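Local coordinates for protein DJ-1 homolog D (Arabidopsis thaliana, PDB 4OGG) that belongs to the DJ-1/PfpI family and carries two copies of the family's alpha/beta fold, with a mixed, largely parallel sheet in each, on one chain, at residues L6-D11 against A98-L103; A330-K335 against L346-I351; P143-V146 against K151-E154; I198-G203 against Q216-L221; C354-N359 against M377-I382. All coordinates share one frame; numbering follows the deposited sequence.

Contact 1: L6-D11 against A98-L103; sequences LILCGD and ASVVEL
Val100, in the first turn of helix 98-110, meets Leu8 near the end of strand 3-8. One valine methyl makes the contact. Val100 CG1 lies 3.7 Å from Leu8 CD2 and 4.2 Å from Leu8 CD1, so it rests against both branches of the leucine. The two side chains cross obliquely. Leu8 holds its CG anti to the backbone N (chi1 176°), and this extends the fork from the strand toward the helix. Three residues on, Leu103 comes round to the same side of the helix. Its backbone N bonds to Ser99 O at 3.1 Å, a regular helical bond. Leu103 meets Leu6 tip to tip, with Leu103 CD1 4.2 Å from Leu6 CD2. Leu6 and Leu8 are two residues apart on the strand and both point at the helix. No hydrogen bond crosses the interface. All four side chains are buried, and the packing is purely apolar. Strand 3-8 lies between two parallel neighbours. Leu6 and Leu8 share backbone bonds with strand 82-85, and Ile7 with strand 30-35. Ile123 of helix 121-126 touches both Leu8 and Val100, so the two helices pack together on this part of the sheet.

Contact 2: A330-K335 against L346-I351; sequences AYPAVK and LEPDPI
Pro348 packs its ring against the backbone of Ala330 and the ring of Pro332. Starting from the base, Pro348 CB is 4.2 Å from Ala330 O. The next atom, Pro348 CG, is closer to that oxygen, at 3.9 Å. The same CG also faces the second proline, 4.3 Å from Pro332 CG. One corner of the ring, CG, thus touches both a carbonyl oxygen and an apolar ring of the other segment. A second, looser touch comes from Ile351. Its CG1 is anti to the backbone N (chi1 -168°), and its CD1 ends 4.4 Å from Pro332 CD. That Pro332 CD also lies 3.3 Å above one face of the Tyr331 ring, near the rim. The Tyr331 ring in turn meets His312, which follows a modified cysteine in the chain. Lys335 NZ and Glu347 OE1 have opposite charges but stay 5.2 Å apart. No hydrogen bond joins the two segments. Ala333 packs on Glu92 of the third subunit, so this loop also lies at a subunit interface. Both segments are largely loop, and the second is bent twice. Pro350 follows a cis peptide bond, and Pro348 is the centre of an inverse gamma turn, closed by a weak bond from Asp349 N to Glu347 O.

Contact 3: P143-V146 against K151-E154; sequences PSLV and KWVE
Trp152 lies against two consecutive residues of helix 142-147, Leu145 and Val146. Its CG is anti to the backbone N (chi1 173°), which carries the indole from the strand toward the helix. Leu145 takes the other common arrangement, with CG beside its own backbone N and anti to the carbonyl carbon. This brings Leu145 CD1 to 3.5 Å from Trp152 CZ3 and 3.8 Å from Trp152 CE3, on the six-membered ring. Val146 meets the base of the same side chain. Its CG2, also beside the backbone N, is 3.5 Å from Trp152 CB and 3.9 Å from Trp152 CG. Each aliphatic side chain crosses the tryptophan at about a right angle. The polar edge of the indole is held from within its own segment. Trp152 NE1 donates to Glu154 OE1 over 2.8 Å, with an N-H...O angle of 162°. The oxygen lies in the indole plane, but the donor comes from 51° out of the carboxylate plane. This bond should help fix the rotation of the ring. Leu145 also touches Cys135. The arrangement is a small beta-alpha-beta unit, in which helix 142-147 connects and packs on the parallel strands 134-135 and 151-152.

Contact 4: I198-G203 against Q216-L221; sequences ILFLCG and QSLQAL
The backbones of strand 197-201 and helix 208-221 stay well apart, with the CA atoms of Ile198 and Leu218 8.2 Å from each other, so side chains alone fill the gap. The pair belongs to a beta-alpha-beta crossover: the chain leaves strand 197-201, passes through helix 208-221 and returns in the adjacent parallel strand 224-228. Leu218 reaches from the helix toward the sheet. Its CG is anti to the carbonyl carbon (chi1 -66°), and its CD1 is the methyl that makes the contact. Ile198 and Phe200, two residues apart on the strand, both point to the helix, and both touch this one methyl. Ile198 offers its branch methyl CG2 and crosses Leu218 at about a right angle. Phe200 offers the edge of its ring. The ring also meets Phe215 edge-to-face, which probably helps to hold its orientation. All three contacting residues are buried, and no hydrogen bond runs between the segments. Around them, Ile198 and Phe200 touch Val277 of the strand on the other side, and Phe200 also touches Val225. Ala220 O accepts a bond from Gln181 NE2, which links the helix to helix 176-186. Leu218 CD1 lies near the plane of the aromatic ring, 3.8 Å from Phe200 CE1 and 4.0 Å from both Phe200 CZ and Ile198 CG2.

Contact 5: C354-N359 against M377-I382; sequences CFTDGN and MALLGI
Leu379, in the last turn of helix 369-380, covers Thr356 and the backbone of Gly358 and Asn359. The strand side is a beta hairpin: strand 355-357 turns back antiparallel into strand 360-362, and the backbone angles of Gly358 and Asn359 fit the central positions of a type II' turn. Strand 355-357 is the outermost strand of its sheet within this chain. The apolar part of the contact is small. Leu379 and Thr356 reach toward each other tip to tip, with Leu379 CD2 4.2 Å from Thr356 CG2. The threonine methyl is anti to its backbone N, while OG1 (chi1 -68°) makes a weak hydrogen bond with Gln375 NE2 of the same helix. Leu379 also touches Val361 in the next strand. The larger part is methyl packing on peptide oxygens. Leu379 CD2 is 3.5 Å from Gly358 O, and Leu379 CD1 is 3.6 Å from the same atom, so both branches of the leucine sit against one carbonyl. Polar bonds do not cross the interface but hold each side in shape. The Asn359 amide leads away from the helix, to Arg326 through OD1 and to Lys305 O through ND2. On the helix side, a Schellman motif ends the last turn. Gly381 has the positive phi (77°) this needs, Gly381 N bonds to Ala378 O at 3.1 Å, and Ile382 N bonds to Met377 O at 2.9 Å. One leucine branch reaches the next carbonyl as well: Leu379 CD1 lies 3.8 Å from Asn359 O.

How the contacts relate
The contacts follow one another along the chain in the order 1, 3, 4, 2, 5. Contacts 1 and 3 lie in the first family region, and contacts 4, 2 and 5 in the second. Contacts 1 and 4 use equivalent strands, 3-8 and 197-201, of two sheets with the same strand order, but pack different helices on them, so helices cover both faces of the repeated sheet. Contacts 4 and 5 share a sheet, with centres about 15 Å apart, and touch through Ile198 CD1 and Leu380 CD1 at 3.7 Å. Contact 2 touches contact 5 where Leu346 CD1 meets Phe355 CG at 3.4 Å. Contacts 2 and 3 lie farthest apart, about 47 Å between centres.

Contact 1: L6-D11 against A98-L103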
# COMPACT_ATOMS: atom_id res chain seq x y z
N LEU C 6 -11.68 -30.67 7.53
CA LEU C 6 -10.97 -29.71 8.36
C LEU C 6 -9.93 -28.98 7.50
O LEU C 6 -9.24 -29.61 6.70
CB LEU C 6 -10.25 -30.43 9.51
CG LEU C 6 -9.48 -29.56 10.51
CD1 LEU C 6 -10.47 -28.69 11.28
CD2 LEU C 6 -8.69 -30.45 11.46
N ILE C 7 -9.84 -27.66 7.64
CA ILE C 7 -8.86 -26.89 6.89
C ILE C 7 -7.85 -26.34 7.90
O ILE C 7 -8.23 -25.68 8.88
CB ILE C 7 -9.50 -25.71 6.11
CG1 ILE C 7 -10.47 -26.25 5.05
CG2 ILE C 7 -8.40 -24.89 5.42
CD1 ILE C 7 -11.09 -25.17 4.16
N LEU C 8 -6.58 -26.66 7.68
CA LEU C 8 -5.50 -26.22 8.55
C LEU C 8 -5.05 -24.82 8.13
O LEU C 8 -4.29 -24.66 7.18
CB LEU C 8 -4.34 -27.21 8.46
CG LEU C 8 -3.05 -26.90 9.21
CD1 LEU C 8 -3.33 -26.72 10.69
CD2 LEU C 8 -2.07 -28.05 9.00
N CYS C 9 -5.52 -23.82 8.87
CA CYS C 9 -5.20 -22.42 8.57
C CYS C 9 -4.07 -21.83 9.40
O CYS C 9 -3.66 -22.39 10.42
CB CYS C 9 -6.45 -21.55 8.77
SG CYS C 9 -7.89 -22.09 7.82
N GLY C 10 -3.58 -20.68 8.95
CA GLY C 10 -2.51 -19.99 9.64
C GLY C 10 -2.42 -18.56 9.15
O GLY C 10 -3.02 -18.22 8.12
N ASP C 11 -1.70 -17.71 9.87
CA ASP C 11 -1.56 -16.33 9.45
C ASP C 11 -0.75 -16.25 8.16
O ASP C 11 0.29 -16.88 8.02
CB ASP C 11 -0.89 -15.50 10.55
CG ASP C 11 -1.76 -15.36 11.78
OD1 ASP C 11 -2.92 -15.83 11.76
OD2 ASP C 11 -1.29 -14.77 12.78
N ALA C 98 4.55 -27.98 16.98
CA ALA C 98 4.37 -29.36 17.43
C ALA C 98 2.96 -29.93 17.27
O ALA C 98 2.78 -31.01 16.70
CB ALA C 98 4.80 -29.48 18.89
N SER C 99 1.97 -29.21 17.77
CA SER C 99 0.58 -29.65 17.70
C SER C 99 0.09 -29.83 16.27
O SER C 99 -0.78 -30.66 16.00
CB SER C 99 -0.32 -28.66 18.43
OG SER C 99 -0.20 -27.36 17.87
N VAL C 100 0.64 -29.04 15.35
CA VAL C 100 0.25 -29.13 13.95
C VAL C 100 0.82 -30.39 13.29
O VAL C 100 0.09 -31.13 12.63
CB VAL C 100 0.71 -27.88 13.16
CG1 VAL C 100 0.47 -28.09 11.66
CG2 VAL C 100 -0.07 -26.66 13.64
N VAL C 101 2.12 -30.63 13.47
CA VAL C 101 2.72 -31.82 12.88
C VAL C 101 2.03 -33.06 13.45
O VAL C 101 1.82 -34.04 12.75
CB VAL C 101 4.24 -31.90 13.17
CG1 VAL C 101 4.95 -30.70 12.56
CG2 VAL C 101 4.49 -31.95 14.66
N GLU C 102 1.68 -32.99 14.73
CA GLU C 102 1.00 -34.10 15.40
C GLU C 102 -0.33 -34.37 14.72
O GLU C 102 -0.67 -35.52 14.43
CB GLU C 102 0.74 -33.75 16.87
CG GLU C 102 -0.07 -34.80 17.60
CD GLU C 102 -0.90 -34.20 18.72
OE1 GLU C 102 -0.34 -33.45 19.54
OE2 GLU C 102 -2.12 -34.49 18.77
N LEU C 103 -1.09 -33.31 14.48
CA LEU C 103 -2.39 -33.42 13.84
C LEU C 103 -2.29 -34.04 12.46
O LEU C 103 -3.06 -34.96 12.12
CB LEU C 103 -3.05 -32.03 13.75
CG LEU C 103 -4.45 -31.94 13.14
CD1 LEU C 103 -5.13 -30.66 13.59
CD2 LEU C 103 -4.37 -32.00 11.62

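Contact 2: A330-K335 against L346-I351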
# COMPACT_ATOMS: atom_id res chain seq x y z
N ALA C 330 -29.27 -8.64 -3.15
CA ALA C 330 -28.05 -8.05 -3.68
C ALA C 330 -27.32 -7.41 -2.51
O ALA C 330 -27.79 -7.48 -1.38
CB ALA C 330 -28.37 -7.00 -4.74
N TYR C 331 -26.19 -6.78 -2.78
CA TYR C 331 -25.47 -6.11 -1.71
C TYR C 331 -26.49 -5.12 -1.14
O TYR C 331 -27.22 -4.49 -1.90
CB TYR C 331 -24.25 -5.36 -2.25
CG TYR C 331 -23.38 -4.81 -1.14
CD1 TYR C 331 -22.70 -5.66 -0.28
CD2 TYR C 331 -23.30 -3.44 -0.91
CE1 TYR C 331 -21.96 -5.17 0.79
CE2 TYR C 331 -22.56 -2.93 0.16
CZ TYR C 331 -21.89 -3.80 1.01
OH TYR C 331 -21.18 -3.32 2.08
N PRO C 332 -26.55 -4.98 0.19
CA PRO C 332 -27.50 -4.06 0.82
C PRO C 332 -27.73 -2.75 0.06
O PRO C 332 -28.87 -2.39 -0.24
CB PRO C 332 -26.91 -3.85 2.20
CG PRO C 332 -26.38 -5.22 2.51
CD PRO C 332 -25.70 -5.61 1.22
N ALA C 333 -26.66 -2.05 -0.26
CA ALA C 333 -26.77 -0.78 -0.98
C ALA C 333 -27.46 -0.92 -2.33
O ALA C 333 -28.19 -0.03 -2.77
CB ALA C 333 -25.38 -0.17 -1.17
N VAL C 334 -27.23 -2.05 -3.00
CA VAL C 334 -27.81 -2.30 -4.31
C VAL C 334 -29.33 -2.46 -4.29
O VAL C 334 -29.95 -2.64 -5.34
CB VAL C 334 -27.15 -3.55 -4.96
CG1 VAL C 334 -27.58 -3.68 -6.41
CG2 VAL C 334 -25.64 -3.42 -4.88
N LYS C 335 -29.92 -2.40 -3.10
CA LYS C 335 -31.37 -2.51 -2.99
C LYS C 335 -31.99 -1.39 -3.81
O LYS C 335 -33.04 -1.56 -4.45
CB LYS C 335 -31.81 -2.38 -1.53
CG LYS C 335 -33.33 -2.32 -1.35
CD LYS C 335 -33.74 -2.29 0.12
CE LYS C 335 -35.26 -2.23 0.27
NZ LYS C 335 -35.68 -2.31 1.71
N LEU C 346 -35.40 -8.96 -1.45
CA LEU C 346 -35.32 -10.04 -0.48
C LEU C 346 -34.16 -9.69 0.44
O LEU C 346 -33.02 -9.55 -0.01
CB LEU C 346 -35.05 -11.37 -1.18
CG LEU C 346 -36.14 -11.84 -2.15
CD1 LEU C 346 -35.71 -13.14 -2.82
CD2 LEU C 346 -37.45 -12.03 -1.40
N GLU C 347 -34.46 -9.52 1.72
CA GLU C 347 -33.46 -9.15 2.72
C GLU C 347 -32.34 -10.18 2.86
O GLU C 347 -32.58 -11.34 3.19
CB GLU C 347 -34.15 -8.95 4.08
CG GLU C 347 -33.26 -8.37 5.16
CD GLU C 347 -32.62 -7.05 4.76
OE1 GLU C 347 -33.33 -6.21 4.16
OE2 GLU C 347 -31.42 -6.86 5.05
N PRO C 348 -31.09 -9.75 2.60
CA PRO C 348 -29.93 -10.64 2.69
C PRO C 348 -29.45 -10.82 4.13
O PRO C 348 -28.35 -10.40 4.49
CB PRO C 348 -28.90 -9.93 1.83
CG PRO C 348 -29.18 -8.50 2.12
CD PRO C 348 -30.70 -8.43 2.08
N ASP C 349 -30.29 -11.44 4.96
CA ASP C 349 -29.94 -11.68 6.36
C ASP C 349 -30.26 -13.12 6.75
O ASP C 349 -31.41 -13.54 6.72
CB ASP C 349 -30.70 -10.71 7.27
CG ASP C 349 -30.42 -10.96 8.74
OD1 ASP C 349 -29.24 -10.95 9.13
OD2 ASP C 349 -31.39 -11.16 9.50
N PRO C 350 -29.23 -13.90 7.13
CA PRO C 350 -27.82 -13.50 7.20
C PRO C 350 -27.23 -13.10 5.84
O PRO C 350 -27.79 -13.41 4.79
CB PRO C 350 -27.14 -14.73 7.79
CG PRO C 350 -27.98 -15.85 7.25
CD PRO C 350 -29.38 -15.32 7.46
N ILE C 351 -26.09 -12.42 5.89
CA ILE C 351 -25.42 -11.95 4.68
C ILE C 351 -24.98 -13.06 3.73
O ILE C 351 -24.74 -12.80 2.55
CB ILE C 351 -24.18 -11.09 5.05
CG1 ILE C 351 -23.66 -10.36 3.81
CG2 ILE C 351 -23.10 -11.96 5.66
CD1 ILE C 351 -24.62 -9.32 3.29

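Contact 3: P143-V146 against K151-E154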
# COMPACT_ATOMS: atom_id res chain seq x y z
N PRO C 143 12.92 -29.33 -3.18
CA PRO C 143 14.08 -29.78 -2.42
C PRO C 143 13.75 -30.39 -1.06
O PRO C 143 14.27 -31.44 -0.71
CB PRO C 143 14.93 -28.51 -2.31
CG PRO C 143 14.66 -27.85 -3.62
CD PRO C 143 13.15 -27.98 -3.74
N SER C 144 12.88 -29.73 -0.30
CA SER C 144 12.52 -30.25 1.02
C SER C 144 11.78 -31.58 0.91
O SER C 144 12.01 -32.50 1.70
CB SER C 144 11.65 -29.25 1.78
OG SER C 144 10.37 -29.12 1.20
N LEU C 145 10.89 -31.70 -0.07
CA LEU C 145 10.14 -32.94 -0.24
C LEU C 145 11.07 -34.08 -0.67
O LEU C 145 10.93 -35.21 -0.20
CB LEU C 145 9.02 -32.75 -1.27
CG LEU C 145 7.83 -31.93 -0.75
CD1 LEU C 145 6.83 -31.67 -1.86
CD2 LEU C 145 7.16 -32.69 0.39
N VAL C 146 12.01 -33.77 -1.55
CA VAL C 146 12.96 -34.78 -2.00
C VAL C 146 13.79 -35.22 -0.80
O VAL C 146 14.04 -36.41 -0.61
CB VAL C 146 13.90 -34.19 -3.09
CG1 VAL C 146 15.05 -35.15 -3.37
CG2 VAL C 146 13.10 -33.94 -4.36
N LYS C 151 8.73 -38.87 -3.81
CA LYS C 151 8.96 -39.12 -5.22
C LYS C 151 8.42 -37.84 -5.83
O LYS C 151 7.26 -37.74 -6.21
CB LYS C 151 8.16 -40.34 -5.69
CG LYS C 151 8.60 -41.63 -5.01
CD LYS C 151 8.00 -42.84 -5.69
CE LYS C 151 8.61 -44.12 -5.15
NZ LYS C 151 8.23 -45.30 -5.98
N TRP C 152 9.30 -36.84 -5.86
CA TRP C 152 8.98 -35.51 -6.36
C TRP C 152 8.55 -35.45 -7.81
O TRP C 152 9.13 -36.12 -8.68
CB TRP C 152 10.19 -34.59 -6.13
CG TRP C 152 10.06 -33.23 -6.73
CD1 TRP C 152 10.81 -32.71 -7.74
CD2 TRP C 152 9.14 -32.20 -6.35
NE1 TRP C 152 10.42 -31.42 -8.01
CE2 TRP C 152 9.39 -31.08 -7.17
CE3 TRP C 152 8.12 -32.12 -5.39
CZ2 TRP C 152 8.66 -29.89 -7.07
CZ3 TRP C 152 7.39 -30.93 -5.28
CH2 TRP C 152 7.67 -29.83 -6.12
N VAL C 153 7.53 -34.64 -8.07
CA VAL C 153 7.01 -34.44 -9.41
C VAL C 153 7.04 -32.94 -9.69
O VAL C 153 6.14 -32.21 -9.30
CB VAL C 153 5.56 -34.95 -9.53
CG1 VAL C 153 5.02 -34.67 -10.93
CG2 VAL C 153 5.50 -36.44 -9.23
N GLU C 154 8.11 -32.50 -10.34
CA GLU C 154 8.27 -31.09 -10.68
C GLU C 154 7.02 -30.62 -11.43
O GLU C 154 6.59 -31.25 -12.39
CB GLU C 154 9.50 -30.92 -11.58
CG GLU C 154 9.92 -29.48 -11.83
CD GLU C 154 10.39 -28.77 -10.57
OE1 GLU C 154 11.15 -29.39 -9.79
OE2 GLU C 154 10.02 -27.60 -10.37

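Contact 4: I198-G203 against Q216-L221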
# COMPACT_ATOMS: atom_id res chain seq x y z
N ILE C 198 -20.50 -22.45 -18.85
CA ILE C 198 -20.87 -21.26 -18.09
C ILE C 198 -20.06 -20.03 -18.53
O ILE C 198 -18.85 -20.12 -18.73
CB ILE C 198 -20.63 -21.49 -16.58
CG1 ILE C 198 -21.17 -22.86 -16.17
CG2 ILE C 198 -21.31 -20.39 -15.77
CD1 ILE C 198 -22.65 -23.06 -16.40
N LEU C 199 -20.75 -18.90 -18.67
CA LEU C 199 -20.10 -17.65 -19.06
C LEU C 199 -20.07 -16.66 -17.89
O LEU C 199 -21.08 -16.44 -17.23
CB LEU C 199 -20.85 -17.00 -20.23
CG LEU C 199 -20.32 -15.62 -20.66
CD1 LEU C 199 -18.92 -15.77 -21.22
CD2 LEU C 199 -21.25 -15.01 -21.70
N PHE C 200 -18.90 -16.08 -17.65
CA PHE C 200 -18.72 -15.11 -16.57
C PHE C 200 -18.51 -13.72 -17.16
O PHE C 200 -17.62 -13.52 -17.98
CB PHE C 200 -17.49 -15.46 -15.73
CG PHE C 200 -17.79 -16.35 -14.56
CD1 PHE C 200 -18.34 -17.61 -14.74
CD2 PHE C 200 -17.51 -15.92 -13.26
CE1 PHE C 200 -18.60 -18.44 -13.65
CE2 PHE C 200 -17.76 -16.74 -12.17
CZ PHE C 200 -18.31 -18.00 -12.36
N LEU C 201 -19.34 -12.76 -16.74
CA LEU C 201 -19.20 -11.39 -17.21
C LEU C 201 -18.26 -10.68 -16.24
O LEU C 201 -18.65 -10.32 -15.13
CB LEU C 201 -20.56 -10.69 -17.22
CG LEU C 201 -21.55 -11.23 -18.26
CD1 LEU C 201 -22.92 -10.62 -18.05
CD2 LEU C 201 -21.02 -10.91 -19.66
N CYS C 202 -17.02 -10.50 -16.67
CA CYS C 202 -15.99 -9.87 -15.84
C CYS C 202 -15.67 -8.44 -16.24
O CYS C 202 -16.13 -7.94 -17.27
CB CYS C 202 -14.71 -10.71 -15.89
SG CYS C 202 -14.94 -12.44 -15.39
N GLY C 203 -14.85 -7.79 -15.41
CA GLY C 203 -14.45 -6.42 -15.66
C GLY C 203 -13.42 -5.98 -14.64
O GLY C 203 -13.21 -6.65 -13.63
N GLN C 216 -13.86 -21.11 -10.08
CA GLN C 216 -13.16 -22.36 -9.83
C GLN C 216 -14.05 -23.44 -9.24
O GLN C 216 -13.80 -24.63 -9.44
CB GLN C 216 -11.93 -22.12 -8.96
CG GLN C 216 -10.90 -21.27 -9.69
CD GLN C 216 -9.52 -21.36 -9.08
OE1 GLN C 216 -8.54 -21.61 -9.78
NE2 GLN C 216 -9.44 -21.16 -7.77
N SER C 217 -15.10 -23.05 -8.51
CA SER C 217 -16.01 -24.03 -7.93
C SER C 217 -16.70 -24.78 -9.07
O SER C 217 -16.82 -26.01 -9.05
CB SER C 217 -17.06 -23.35 -7.04
OG SER C 217 -16.48 -22.85 -5.85
N LEU C 218 -17.17 -24.03 -10.06
CA LEU C 218 -17.85 -24.63 -11.20
C LEU C 218 -16.91 -25.46 -12.06
O LEU C 218 -17.30 -26.50 -12.60
CB LEU C 218 -18.53 -23.54 -12.04
CG LEU C 218 -19.66 -22.80 -11.33
CD1 LEU C 218 -20.11 -21.60 -12.14
CD2 LEU C 218 -20.82 -23.76 -11.09
N GLN C 219 -15.66 -25.02 -12.18
CA GLN C 219 -14.68 -25.78 -12.95
C GLN C 219 -14.35 -27.08 -12.22
O GLN C 219 -14.05 -28.10 -12.85
CB GLN C 219 -13.38 -24.99 -13.13
CG GLN C 219 -13.47 -23.82 -14.09
CD GLN C 219 -12.14 -23.11 -14.23
OE1 GLN C 219 -11.52 -22.73 -13.23
NE2 GLN C 219 -11.69 -22.92 -15.46
N ALA C 220 -14.39 -27.05 -10.89
CA ALA C 220 -14.08 -28.23 -10.10
C ALA C 220 -15.10 -29.35 -10.32
O ALA C 220 -14.77 -30.53 -10.22
CB ALA C 220 -14.03 -27.87 -8.62
N LEU C 221 -16.33 -28.95 -10.63
CA LEU C 221 -17.40 -29.91 -10.88
C LEU C 221 -17.22 -30.55 -12.25
O LEU C 221 -17.76 -31.62 -12.52
CB LEU C 221 -18.76 -29.21 -10.81
CG LEU C 221 -19.20 -28.69 -9.43
CD1 LEU C 221 -20.37 -27.74 -9.58
CD2 LEU C 221 -19.57 -29.86 -8.54

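Contact 5: C354-N359 against M377-I382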
# COMPACT_ATOMS: atom_id res chain seq x y z
N CYS C 354 -28.66 -16.83 0.11
CA CYS C 354 -28.91 -16.58 -1.30
C CYS C 354 -30.34 -16.99 -1.63
O CYS C 354 -30.96 -17.77 -0.90
CB CYS C 354 -27.94 -17.35 -2.19
SG CYS C 354 -26.27 -16.65 -2.20
N PHE C 355 -30.87 -16.46 -2.73
CA PHE C 355 -32.23 -16.76 -3.13
C PHE C 355 -32.33 -17.21 -4.57
O PHE C 355 -31.52 -16.83 -5.42
CB PHE C 355 -33.10 -15.51 -2.94
CG PHE C 355 -33.13 -14.99 -1.53
CD1 PHE C 355 -33.96 -15.57 -0.57
CD2 PHE C 355 -32.34 -13.90 -1.16
CE1 PHE C 355 -34.00 -15.07 0.73
CE2 PHE C 355 -32.37 -13.40 0.13
CZ PHE C 355 -33.21 -13.99 1.08
N THR C 356 -33.34 -18.02 -4.85
CA THR C 356 -33.59 -18.52 -6.19
C THR C 356 -35.00 -18.12 -6.60
O THR C 356 -35.97 -18.40 -5.89
CB THR C 356 -33.47 -20.06 -6.27
OG1 THR C 356 -32.10 -20.44 -6.06
CG2 THR C 356 -33.93 -20.56 -7.64
N ASP C 357 -35.11 -17.44 -7.74
CA ASP C 357 -36.39 -17.00 -8.27
C ASP C 357 -36.42 -17.46 -9.72
O ASP C 357 -35.90 -16.78 -10.60
CB ASP C 357 -36.53 -15.48 -8.19
CG ASP C 357 -37.81 -14.97 -8.85
OD1 ASP C 357 -38.89 -15.53 -8.56
OD2 ASP C 357 -37.73 -14.02 -9.66
N GLY C 358 -37.03 -18.61 -9.95
CA GLY C 358 -37.08 -19.14 -11.30
C GLY C 358 -35.67 -19.43 -11.77
O GLY C 358 -34.96 -20.22 -11.14
N ASN C 359 -35.25 -18.79 -12.85
CA ASN C 359 -33.92 -18.99 -13.40
C ASN C 359 -32.90 -18.04 -12.80
O ASN C 359 -31.72 -18.06 -13.17
CB ASN C 359 -33.95 -18.77 -14.92
CG ASN C 359 -34.11 -17.30 -15.29
OD1 ASN C 359 -35.00 -16.62 -14.78
ND2 ASN C 359 -33.25 -16.81 -16.17
N MET C 377 -26.12 -24.76 -8.90
CA MET C 377 -25.98 -26.18 -9.21
C MET C 377 -27.35 -26.82 -9.34
O MET C 377 -27.60 -27.60 -10.27
CB MET C 377 -25.19 -26.89 -8.12
CG MET C 377 -23.70 -26.56 -8.11
SD MET C 377 -22.86 -27.22 -6.65
CE MET C 377 -22.96 -29.00 -6.98
N ALA C 378 -28.25 -26.50 -8.41
CA ALA C 378 -29.59 -27.05 -8.42
C ALA C 378 -30.30 -26.74 -9.74
O ALA C 378 -30.88 -27.63 -10.36
CB ALA C 378 -30.40 -26.48 -7.26
N LEU C 379 -30.23 -25.48 -10.18
CA LEU C 379 -30.87 -25.08 -11.43
C LEU C 379 -30.25 -25.76 -12.64
O LEU C 379 -30.95 -26.05 -13.62
CB LEU C 379 -30.79 -23.56 -11.61
CG LEU C 379 -31.68 -22.71 -10.71
CD1 LEU C 379 -31.55 -21.24 -11.09
CD2 LEU C 379 -33.13 -23.15 -10.84
N LEU C 380 -28.95 -26.02 -12.59
CA LEU C 380 -28.25 -26.67 -13.69
C LEU C 380 -28.37 -28.19 -13.63
O LEU C 380 -27.98 -28.89 -14.57
CB LEU C 380 -26.78 -26.27 -13.70
CG LEU C 380 -26.47 -24.83 -14.15
CD1 LEU C 380 -25.00 -24.52 -13.93
CD2 LEU C 380 -26.85 -24.67 -15.61
N GLY C 381 -28.89 -28.70 -12.52
CA GLY C 381 -29.04 -30.14 -12.38
C GLY C 381 -27.74 -30.85 -12.05
O GLY C 381 -27.61 -32.05 -12.27
N ILE C 382 -26.77 -30.10 -11.52
CA ILE C 382 -25.47 -30.67 -11.15
C ILE C 382 -25.56 -31.15 -9.71
O ILE C 382 -26.00 -30.42 -8.82
CB ILE C 382 -24.34 -29.62 -11.23
CG1 ILE C 382 -24.27 -29.03 -12.64
CG2 ILE C 382 -23.01 -30.27 -10.87
CD1 ILE C 382 -23.25 -27.91 -12.78